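PDB 3LV4: glycoside hydrolase YxiA from Bacillus licheniformis, which probably hydrolyses the alpha-1,5-linked backbone of L-arabinan as a calcium-binding family 43 glycoside hydrolase. Local coordinates for residues V13-I18 with I306-F311; E319-Q324 with P337-G342; G285-G290 with R310-G315. All coordinates share one frame; numbering follows the deposited sequence.

Overall arrangement
The three contacts illustrate how one antiparallel sheet, made of strands 285-296, 303-310, 319-327 and 333-335 in that order, can serve several neighbours at once. Contact 1 sets strand 303-310 against the N-terminal residues 13-18, which come far earlier in the chain. Contact 3 pairs the same strand's end with the chain at 285-290, and contact 2, later in sequence, joins strand 319-327 to residues 337-342. The centres of contacts 1 and 2, and of 1 and 3, lie about 11 Å apart; those of 2 and 3 about 14 Å. The sheet thus connects the presumed catalytic centre with the passage into the C-terminal beta-rich part.

Contact 1 of 3, residues V13-I18 with I306-F311; sequences VHDPSI and IFHTRF
His14 and His308 lie face to face, their ring centroids 3.8 Å apart and their planes 23° from parallel. NE2 of His308 lies over the His14 face, nearer its rim than its middle. The turn of His308 that puts CG between its backbone N and carbonyl carbon (chi1 67°) raises the imidazole from strand 303-310 to meet its partner. At the edge of the His14 ring stands the guanidinium of Arg310, its plane nearly perpendicular to the imidazole; its NE forms a salt bridge with Glu316. Asp15 follows, with OD1 accepting a weak, bent hydrogen bond of 3.3 Å from His308 NE2, while OD2 is bonded to Ser30. The carboxylate and the His308 ring are steeply inclined to one another, yet the two side chains run alongside and point the same way. Pro16 then lays its ring on the opposing backbone, CG coming within 3.6 Å of Phe307 C. Farther along, CG2 of Ile18 packs 4.0 Å from CD1 of Ile306, continuing the apolar side of the interface. Asp15 is the predicted proton acceptor, and its side chain lies about 5 Å from a bound calcium ion. The arrangement is that expected at the centre of the five-bladed beta-propeller of family 43, where N-terminal residues meet a sheet from late in the catalytic chain.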
loop_
_atom_site.group_PDB
_atom_site.type_symbol
_atom_site.label_atom_id
_atom_site.label_comp_id
_atom_site.label_asym_id
_atom_site.label_seq_id
_atom_site.Cartn_x
_atom_site.Cartn_y
_atom_site.Cartn_z
ATOM N N VAL A 13 6.246 -8.400 -9.342
ATOM C CA VAL A 13 5.478 -7.272 -9.858
ATOM C C VAL A 13 5.674 -6.124 -8.885
ATOM O O VAL A 13 5.084 -6.112 -7.804
ATOM C CB VAL A 13 3.953 -7.588 -9.972
ATOM C CG1 VAL A 13 3.173 -6.359 -10.450
ATOM C CG2 VAL A 13 3.707 -8.750 -10.910
ATOM N N HIS A 14 6.519 -5.172 -9.263
ATOM C CA HIS A 14 6.805 -4.023 -8.403
ATOM C C HIS A 14 5.607 -3.068 -8.387
ATOM O O HIS A 14 5.015 -2.796 -9.434
ATOM C CB HIS A 14 8.059 -3.303 -8.916
ATOM C CG HIS A 14 8.825 -2.580 -7.853
ATOM N ND1 HIS A 14 9.752 -3.204 -7.041
ATOM C CD2 HIS A 14 8.822 -1.276 -7.479
ATOM C CE1 HIS A 14 10.277 -2.323 -6.210
ATOM N NE2 HIS A 14 9.728 -1.144 -6.454
ATOM N N ASP A 15 5.245 -2.574 -7.203
ATOM C CA ASP A 15 4.161 -1.599 -7.069
ATOM C C ASP A 15 2.815 -2.142 -7.575
ATOM O O ASP A 15 2.135 -1.498 -8.381
ATOM C CB ASP A 15 4.523 -0.325 -7.844
ATOM C CG ASP A 15 5.941 0.140 -7.561
ATOM O OD1 ASP A 15 6.310 0.251 -6.362
ATOM O OD2 ASP A 15 6.694 0.389 -8.534
ATOM N N PRO A 16 2.412 -3.321 -7.086
ATOM C CA PRO A 16 1.219 -3.997 -7.614
ATOM C C PRO A 16 -0.086 -3.241 -7.343
ATOM O O PRO A 16 -0.354 -2.832 -6.201
ATOM C CB PRO A 16 1.214 -5.325 -6.847
ATOM C CG PRO A 16 1.882 -4.970 -5.544
ATOM C CD PRO A 16 3.005 -4.052 -5.954
ATOM N N SER A 17 -0.890 -3.074 -8.387
ATOM C CA SER A 17 -2.214 -2.463 -8.262
ATOM C C SER A 17 -3.287 -3.495 -8.621
ATOM O O SER A 17 -3.393 -3.937 -9.771
ATOM C CB SER A 17 -2.324 -1.213 -9.146
ATOM O OG SER A 17 -3.340 -0.335 -8.675
ATOM N N ILE A 18 -4.074 -3.875 -7.620
ATOM C CA ILE A 18 -5.028 -4.978 -7.734
ATOM C C ILE A 18 -6.306 -4.601 -8.481
ATOM O O ILE A 18 -6.824 -3.489 -8.345
ATOM C CB ILE A 18 -5.397 -5.527 -6.319
ATOM C CG1 ILE A 18 -6.168 -6.848 -6.407
ATOM C CG2 ILE A 18 -6.189 -4.490 -5.514
ATOM C CD1 ILE A 18 -5.293 -8.053 -6.662
ATOM N N ILE A 306 -2.266 -5.814 -0.680
ATOM C CA ILE A 306 -1.413 -6.386 -1.716
ATOM C C ILE A 306 -0.230 -5.455 -1.924
ATOM O O ILE A 306 -0.411 -4.259 -2.133
ATOM C CB ILE A 306 -2.166 -6.551 -3.054
ATOM C CG1 ILE A 306 -3.396 -7.448 -2.874
ATOM C CG2 ILE A 306 -1.230 -7.097 -4.160
ATOM C CD1 ILE A 306 -4.670 -6.682 -2.575
ATOM N N PHE A 307 0.981 -5.998 -1.861
ATOM C CA PHE A 307 2.180 -5.161 -1.887
ATOM C C PHE A 307 3.367 -5.949 -2.420
ATOM O O PHE A 307 3.285 -7.166 -2.603
ATOM C CB PHE A 307 2.477 -4.599 -0.482
ATOM C CG PHE A 307 2.611 -5.658 0.588
ATOM C CD1 PHE A 307 1.481 -6.256 1.141
ATOM C CD2 PHE A 307 3.865 -6.053 1.037
ATOM C CE1 PHE A 307 1.603 -7.236 2.132
ATOM C CE2 PHE A 307 4.000 -7.026 2.029
ATOM C CZ PHE A 307 2.871 -7.618 2.578
ATOM N N HIS A 308 4.467 -5.267 -2.703
ATOM C CA HIS A 308 5.694 -6.003 -2.996
ATOM C C HIS A 308 6.594 -5.908 -1.784
ATOM O O HIS A 308 6.396 -5.057 -0.912
ATOM C CB HIS A 308 6.414 -5.487 -4.247
ATOM C CG HIS A 308 6.974 -4.111 -4.100
ATOM N ND1 HIS A 308 8.056 -3.821 -3.286
ATOM C CD2 HIS A 308 6.601 -2.938 -4.655
ATOM C CE1 HIS A 308 8.321 -2.529 -3.355
ATOM N NE2 HIS A 308 7.453 -1.971 -4.182
ATOM N N THR A 309 7.579 -6.789 -1.714
ATOM C CA THR A 309 8.522 -6.713 -0.619
ATOM C C THR A 309 9.856 -7.300 -1.020
ATOM O O THR A 309 9.925 -8.168 -1.884
ATOM C CB THR A 309 7.974 -7.378 0.668
ATOM O OG1 THR A 309 8.861 -7.104 1.762
ATOM C CG2 THR A 309 7.823 -8.894 0.495
ATOM N N ARG A 310 10.916 -6.779 -0.409
ATOM C CA ARG A 310 12.228 -7.392 -0.474
ATOM C C ARG A 310 12.382 -8.278 0.769
ATOM O O ARG A 310 11.442 -8.391 1.554
ATOM C CB ARG A 310 13.303 -6.311 -0.585
ATOM C CG ARG A 310 13.335 -5.664 -1.975
ATOM C CD ARG A 310 13.657 -4.159 -1.929
ATOM N NE ARG A 310 13.989 -3.652 -3.266
ATOM C CZ ARG A 310 13.093 -3.294 -4.185
ATOM N NH1 ARG A 310 11.792 -3.353 -3.917
ATOM N NH2 ARG A 310 13.501 -2.874 -5.376
ATOM N N PHE A 311 13.540 -8.912 0.939
ATOM C CA PHE A 311 13.690 -9.960 1.953
ATOM C C PHE A 311 15.072 -9.913 2.577
ATOM O O PHE A 311 16.054 -9.663 1.884
ATOM C CB PHE A 311 13.523 -11.351 1.329
ATOM C CG PHE A 311 12.277 -11.512 0.513
ATOM C CD1 PHE A 311 12.311 -11.343 -0.867
ATOM C CD2 PHE A 311 11.075 -11.850 1.120
ATOM C CE1 PHE A 311 11.162 -11.497 -1.632
ATOM C CE2 PHE A 311 9.922 -12.010 0.368
ATOM C CZ PHE A 311 9.963 -11.830 -1.015
#

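Contact 2 of 3, residues E319-Q324 with P337-G342; sequences EVRVHQ and PHRYAG
The guanidinium groups of Arg321 and Arg339 lie flat on each other, with centres 3.6 Å apart and planes only 6° from parallel. Beside the stack, Val322 O takes a nearly straight 2.7 Å hydrogen bond from Tyr340 N, the one direct backbone bond between the segments. Arg339 CA rests over the face of the His323 ring, 3.7 Å from its centroid, in a CH-pi contact.

Around this first shell, OE1 of Glu319 is gripped end-on by both terminal nitrogens of Arg321, the shorter bond being 2.9 Å from NH1. The same NH1 also donates to Val320 O from above that carbonyl plane, at 3.1 Å. An alanine in place of Arg321 would probably leave Glu319 OE1 without this double grip and uncover one face of the Arg339 guanidinium, which would then be freer to turn. One water accepts both from Arg339 NE and from Val322 N, and a further water connects Gln324 N with His338 O. Arg339 has a salt bridge to Glu10, and the repulsion between the two cations is probably offset by the carboxylates of Glu319 and Glu10. Phe8 adds a cation-pi contact to Arg339. In the His323 ring, NE2 is hydrogen-bonded with Tyr286 OH and ND1 with Ala336 O, which would limit its rotation. Residues 337-342 run across strand 319-327, the touching parts 103° apart; that strand pairs with strand 303-310, while Pro337 and His338 reach strands 407-418 and 423-432.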
loop_
_atom_site.group_PDB
_atom_site.type_symbol
_atom_site.label_atom_id
_atom_site.label_comp_id
_atom_site.label_asym_id
_atom_site.label_seq_id
_atom_site.Cartn_x
_atom_site.Cartn_y
_atom_site.Cartn_z
ATOM N N GLU A 319 9.037 -9.775 -4.491
ATOM C CA GLU A 319 7.890 -10.565 -4.919
ATOM C C GLU A 319 6.627 -9.917 -4.374
ATOM O O GLU A 319 6.684 -9.080 -3.468
ATOM C CB GLU A 319 7.984 -12.000 -4.389
ATOM C CG GLU A 319 9.184 -12.779 -4.905
ATOM C CD GLU A 319 9.309 -14.148 -4.265
ATOM O OE1 GLU A 319 8.491 -14.478 -3.393
ATOM O OE2 GLU A 319 10.227 -14.902 -4.631
ATOM N N VAL A 320 5.489 -10.319 -4.924
ATOM C CA VAL A 320 4.193 -9.866 -4.460
ATOM C C VAL A 320 3.806 -10.646 -3.214
ATOM O O VAL A 320 4.023 -11.861 -3.141
ATOM C CB VAL A 320 3.108 -10.103 -5.536
ATOM C CG1 VAL A 320 1.727 -9.778 -4.980
ATOM C CG2 VAL A 320 3.404 -9.270 -6.786
ATOM N N ARG A 321 3.258 -9.943 -2.225
ATOM C CA ARG A 321 2.701 -10.594 -1.046
ATOM C C ARG A 321 1.290 -10.082 -0.817
ATOM O O ARG A 321 0.957 -8.947 -1.176
ATOM C CB ARG A 321 3.571 -10.347 0.198
ATOM C CG ARG A 321 4.880 -11.151 0.238
ATOM C CD ARG A 321 4.603 -12.660 0.326
ATOM N NE ARG A 321 5.812 -13.474 0.484
ATOM C CZ ARG A 321 6.587 -13.878 -0.524
ATOM N NH1 ARG A 321 6.303 -13.527 -1.780
ATOM N NH2 ARG A 321 7.655 -14.625 -0.283
ATOM N N VAL A 322 0.463 -10.934 -0.231
ATOM C CA VAL A 322 -0.908 -10.591 0.104
ATOM C C VAL A 322 -1.136 -10.924 1.568
ATOM O O VAL A 322 -0.913 -12.064 1.973
ATOM C CB VAL A 322 -1.910 -11.405 -0.751
ATOM C CG1 VAL A 322 -3.355 -11.049 -0.388
ATOM C CG2 VAL A 322 -1.655 -11.159 -2.236
ATOM N N HIS A 323 -1.560 -9.933 2.359
ATOM C CA HIS A 323 -1.950 -10.171 3.757
ATOM C C HIS A 323 -3.378 -9.725 3.995
ATOM O O HIS A 323 -3.784 -8.654 3.542
ATOM C CB HIS A 323 -1.041 -9.422 4.748
ATOM C CG HIS A 323 0.346 -9.983 4.850
ATOM N ND1 HIS A 323 0.974 -10.198 6.059
ATOM C CD2 HIS A 323 1.222 -10.371 3.891
ATOM C CE1 HIS A 323 2.185 -10.688 5.840
ATOM N NE2 HIS A 323 2.359 -10.802 4.537
ATOM N N GLN A 324 -4.133 -10.537 4.728
ATOM C CA GLN A 324 -5.473 -10.151 5.120
ATOM C C GLN A 324 -5.434 -8.916 6.018
ATOM O O GLN A 324 -4.551 -8.786 6.869
ATOM C CB GLN A 324 -6.173 -11.315 5.827
ATOM C CG GLN A 324 -7.617 -11.052 6.128
ATOM C CD GLN A 324 -8.411 -12.317 6.405
ATOM O OE1 GLN A 324 -7.865 -13.431 6.501
ATOM N NE2 GLN A 324 -9.706 -12.154 6.540
ATOM N N PRO A 337 -0.196 -10.837 10.592
ATOM C CA PRO A 337 1.270 -10.951 10.495
ATOM C C PRO A 337 1.783 -11.875 9.379
ATOM O O PRO A 337 2.884 -11.658 8.882
ATOM C CB PRO A 337 1.675 -11.503 11.870
ATOM C CG PRO A 337 0.540 -11.082 12.796
ATOM C CD PRO A 337 -0.699 -11.195 11.933
ATOM N N HIS A 338 1.008 -12.887 8.995
ATOM C CA HIS A 338 1.436 -13.814 7.943
ATOM C C HIS A 338 0.646 -13.668 6.647
ATOM O O HIS A 338 -0.504 -13.230 6.663
ATOM C CB HIS A 338 1.357 -15.258 8.432
ATOM C CG HIS A 338 2.204 -15.519 9.630
ATOM N ND1 HIS A 338 3.581 -15.454 9.589
ATOM C CD2 HIS A 338 1.879 -15.806 10.911
ATOM C CE1 HIS A 338 4.067 -15.709 10.790
ATOM N NE2 HIS A 338 3.055 -15.925 11.611
ATOM N N ARG A 339 1.263 -14.060 5.532
ATOM C CA ARG A 339 0.621 -13.941 4.230
ATOM C C ARG A 339 -0.666 -14.771 4.172
ATOM O O ARG A 339 -0.820 -15.763 4.894
ATOM C CB ARG A 339 1.585 -14.359 3.102
ATOM C CG ARG A 339 1.879 -15.851 3.069
ATOM C CD ARG A 339 3.082 -16.186 2.201
ATOM N NE ARG A 339 2.945 -15.734 0.819
ATOM C CZ ARG A 339 3.768 -16.110 -0.159
ATOM N NH1 ARG A 339 4.773 -16.937 0.105
ATOM N NH2 ARG A 339 3.590 -15.665 -1.396
ATOM N N TYR A 340 -1.582 -14.357 3.304
ATOM C CA TYR A 340 -2.895 -14.984 3.190
ATOM C C TYR A 340 -2.826 -16.427 2.703
ATOM O O TYR A 340 -2.214 -16.710 1.675
ATOM C CB TYR A 340 -3.781 -14.169 2.247
ATOM C CG TYR A 340 -5.173 -14.733 2.092
ATOM C CD1 TYR A 340 -6.027 -14.826 3.183
ATOM C CD2 TYR A 340 -5.636 -15.166 0.857
ATOM C CE1 TYR A 340 -7.302 -15.340 3.052
ATOM C CE2 TYR A 340 -6.908 -15.680 0.715
ATOM C CZ TYR A 340 -7.740 -15.759 1.817
ATOM O OH TYR A 340 -9.010 -16.275 1.691
ATOM N N ALA A 341 -3.482 -17.325 3.436
ATOM C CA ALA A 341 -3.504 -18.741 3.087
ATOM C C ALA A 341 -4.920 -19.311 3.140
ATOM O O ALA A 341 -5.107 -20.520 3.299
ATOM C CB ALA A 341 -2.584 -19.524 4.004
ATOM N N GLY A 342 -5.915 -18.440 3.008
ATOM C CA GLY A 342 -7.301 -18.878 3.004
ATOM C C GLY A 342 -7.978 -18.810 4.363
ATOM O O GLY A 342 -9.137 -19.207 4.507
HETATM O O HOH W 1 1.560 -13.510 -3.110
HETATM O O HOH W 2 1.041 -13.780 -0.427
HETATM O O HOH W 3 -3.213 -12.988 5.713
#

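Contact 3 of 3, residues G285-G290 with R310-G315; sequences GYVSPG and RFPGRG
The carbonyl oxygen of Arg310 accepts two hydrogen bonds, one of 2.8 Å from Val287 N and one of 2.9 Å from Thr309 OG1. The hydroxyl approaches in the carbonyl plane, on a lone pair, whereas the amide comes from well above that plane yet keeps its N-H almost straight (172°). Arg310 N returns a bond to Val287 O, making an antiparallel hydrogen-bonded pair that joins strands 285-296 and 303-310, neighbours in the four-stranded sheet forming one blade of the family 43 propeller. CG2 of Val287 rests 3.5 Å from Pro312 N, while CD of Pro312 comes within 3.2 Å of Gly285 O. A side chain at Gly285 would press on Pro312 CG. Gly285 O also lies at the edge of the Phe311 ring, 3.5 Å from CD2. A type II turn from Phe311 to Arg314, closed by a bond from Arg314 N to Phe311 O, leads toward strand 319-327, and the Arg314 guanidinium, salt-bridged to Glu317 and Glu319, lies over one face of the Phe311 ring. The paired bonds thus fix the register here, while Val287 packing on Pro312 and the tight fit at Gly285 suit the chain as it leaves the sheet.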
loop_
_atom_site.group_PDB
_atom_site.type_symbol
_atom_site.label_atom_id
_atom_site.label_comp_id
_atom_site.label_asym_id
_atom_site.label_seq_id
_atom_site.Cartn_x
_atom_site.Cartn_y
_atom_site.Cartn_z
ATOM N N GLY A 285 11.426 -13.196 6.611
ATOM C CA GLY A 285 11.069 -11.833 6.982
ATOM C C GLY A 285 10.919 -10.930 5.767
ATOM O O GLY A 285 11.087 -11.394 4.636
ATOM N N TYR A 286 10.596 -9.654 6.000
ATOM C CA TYR A 286 10.427 -8.671 4.921
ATOM C C TYR A 286 11.357 -7.471 5.096
ATOM O O TYR A 286 11.625 -7.038 6.222
ATOM C CB TYR A 286 8.993 -8.105 4.868
ATOM C CG TYR A 286 7.877 -9.066 4.514
ATOM C CD1 TYR A 286 8.138 -10.332 4.001
ATOM C CD2 TYR A 286 6.549 -8.688 4.694
ATOM C CE1 TYR A 286 7.090 -11.200 3.681
ATOM C CE2 TYR A 286 5.503 -9.531 4.379
ATOM C CZ TYR A 286 5.776 -10.787 3.879
ATOM O OH TYR A 286 4.723 -11.620 3.583
ATOM N N VAL A 287 11.807 -6.923 3.968
ATOM C CA VAL A 287 12.580 -5.688 3.927
ATOM C C VAL A 287 11.889 -4.739 2.954
ATOM O O VAL A 287 11.537 -5.135 1.841
ATOM C CB VAL A 287 14.040 -5.951 3.452
ATOM C CG1 VAL A 287 14.786 -4.642 3.210
ATOM C CG2 VAL A 287 14.783 -6.794 4.470
ATOM N N SER A 288 11.689 -3.493 3.379
ATOM C CA SER A 288 10.963 -2.499 2.581
ATOM C C SER A 288 9.654 -2.994 1.948
ATOM O O SER A 288 9.432 -2.811 0.752
ATOM C CB SER A 288 11.872 -1.891 1.510
ATOM O OG SER A 288 12.872 -1.065 2.104
ATOM N N PRO A 289 8.771 -3.610 2.749
ATOM C CA PRO A 289 7.461 -3.960 2.184
ATOM C C PRO A 289 6.668 -2.676 1.912
ATOM O O PRO A 289 6.646 -1.786 2.761
ATOM C CB PRO A 289 6.814 -4.787 3.305
ATOM C CG PRO A 289 7.457 -4.269 4.568
ATOM C CD PRO A 289 8.881 -3.967 4.178
ATOM N N GLY A 290 6.042 -2.557 0.746
ATOM C CA GLY A 290 5.340 -1.326 0.434
ATOM C C GLY A 290 4.788 -1.212 -0.977
ATOM O O GLY A 290 4.664 -2.199 -1.709
ATOM N N ARG A 310 10.916 -6.779 -0.409
ATOM C CA ARG A 310 12.228 -7.392 -0.474
ATOM C C ARG A 310 12.382 -8.278 0.769
ATOM O O ARG A 310 11.442 -8.391 1.554
ATOM C CB ARG A 310 13.303 -6.311 -0.585
ATOM C CG ARG A 310 13.335 -5.664 -1.975
ATOM C CD ARG A 310 13.657 -4.159 -1.929
ATOM N NE ARG A 310 13.989 -3.652 -3.266
ATOM C CZ ARG A 310 13.093 -3.294 -4.185
ATOM N NH1 ARG A 310 11.792 -3.353 -3.917
ATOM N NH2 ARG A 310 13.501 -2.874 -5.376
ATOM N N PHE A 311 13.540 -8.912 0.939
ATOM C CA PHE A 311 13.690 -9.960 1.953
ATOM C C PHE A 311 15.072 -9.913 2.577
ATOM O O PHE A 311 16.054 -9.663 1.884
ATOM C CB PHE A 311 13.523 -11.351 1.329
ATOM C CG PHE A 311 12.277 -11.512 0.513
ATOM C CD1 PHE A 311 12.311 -11.343 -0.867
ATOM C CD2 PHE A 311 11.075 -11.850 1.120
ATOM C CE1 PHE A 311 11.162 -11.497 -1.632
ATOM C CE2 PHE A 311 9.922 -12.010 0.368
ATOM C CZ PHE A 311 9.963 -11.830 -1.015
ATOM N N PRO A 312 15.162 -10.188 3.888
ATOM C CA PRO A 312 16.484 -10.145 4.507
ATOM C C PRO A 312 17.469 -11.015 3.750
ATOM O O PRO A 312 17.161 -12.172 3.464
ATOM C CB PRO A 312 16.225 -10.720 5.900
ATOM C CG PRO A 312 14.792 -10.319 6.187
ATOM C CD PRO A 312 14.090 -10.446 4.867
ATOM N N GLY A 313 18.625 -10.452 3.405
ATOM C CA GLY A 313 19.693 -11.214 2.775
ATOM C C GLY A 313 19.582 -11.461 1.276
ATOM O O GLY A 313 20.503 -12.018 0.682
ATOM N N ARG A 314 18.473 -11.047 0.660
ATOM C CA ARG A 314 18.221 -11.348 -0.753
ATOM C C ARG A 314 18.419 -10.147 -1.689
ATOM O O ARG A 314 17.956 -10.152 -2.827
ATOM C CB ARG A 314 16.825 -11.964 -0.932
ATOM C CG ARG A 314 16.744 -13.398 -0.415
ATOM C CD ARG A 314 15.344 -14.001 -0.530
ATOM N NE ARG A 314 14.790 -13.939 -1.882
ATOM C CZ ARG A 314 13.554 -14.322 -2.200
ATOM N NH1 ARG A 314 12.739 -14.793 -1.259
ATOM N NH2 ARG A 314 13.129 -14.235 -3.458
ATOM N N GLY A 315 19.122 -9.126 -1.212
ATOM C CA GLY A 315 19.407 -7.957 -2.029
ATOM C C GLY A 315 18.160 -7.212 -2.464
ATOM O O GLY A 315 17.303 -6.887 -1.640
#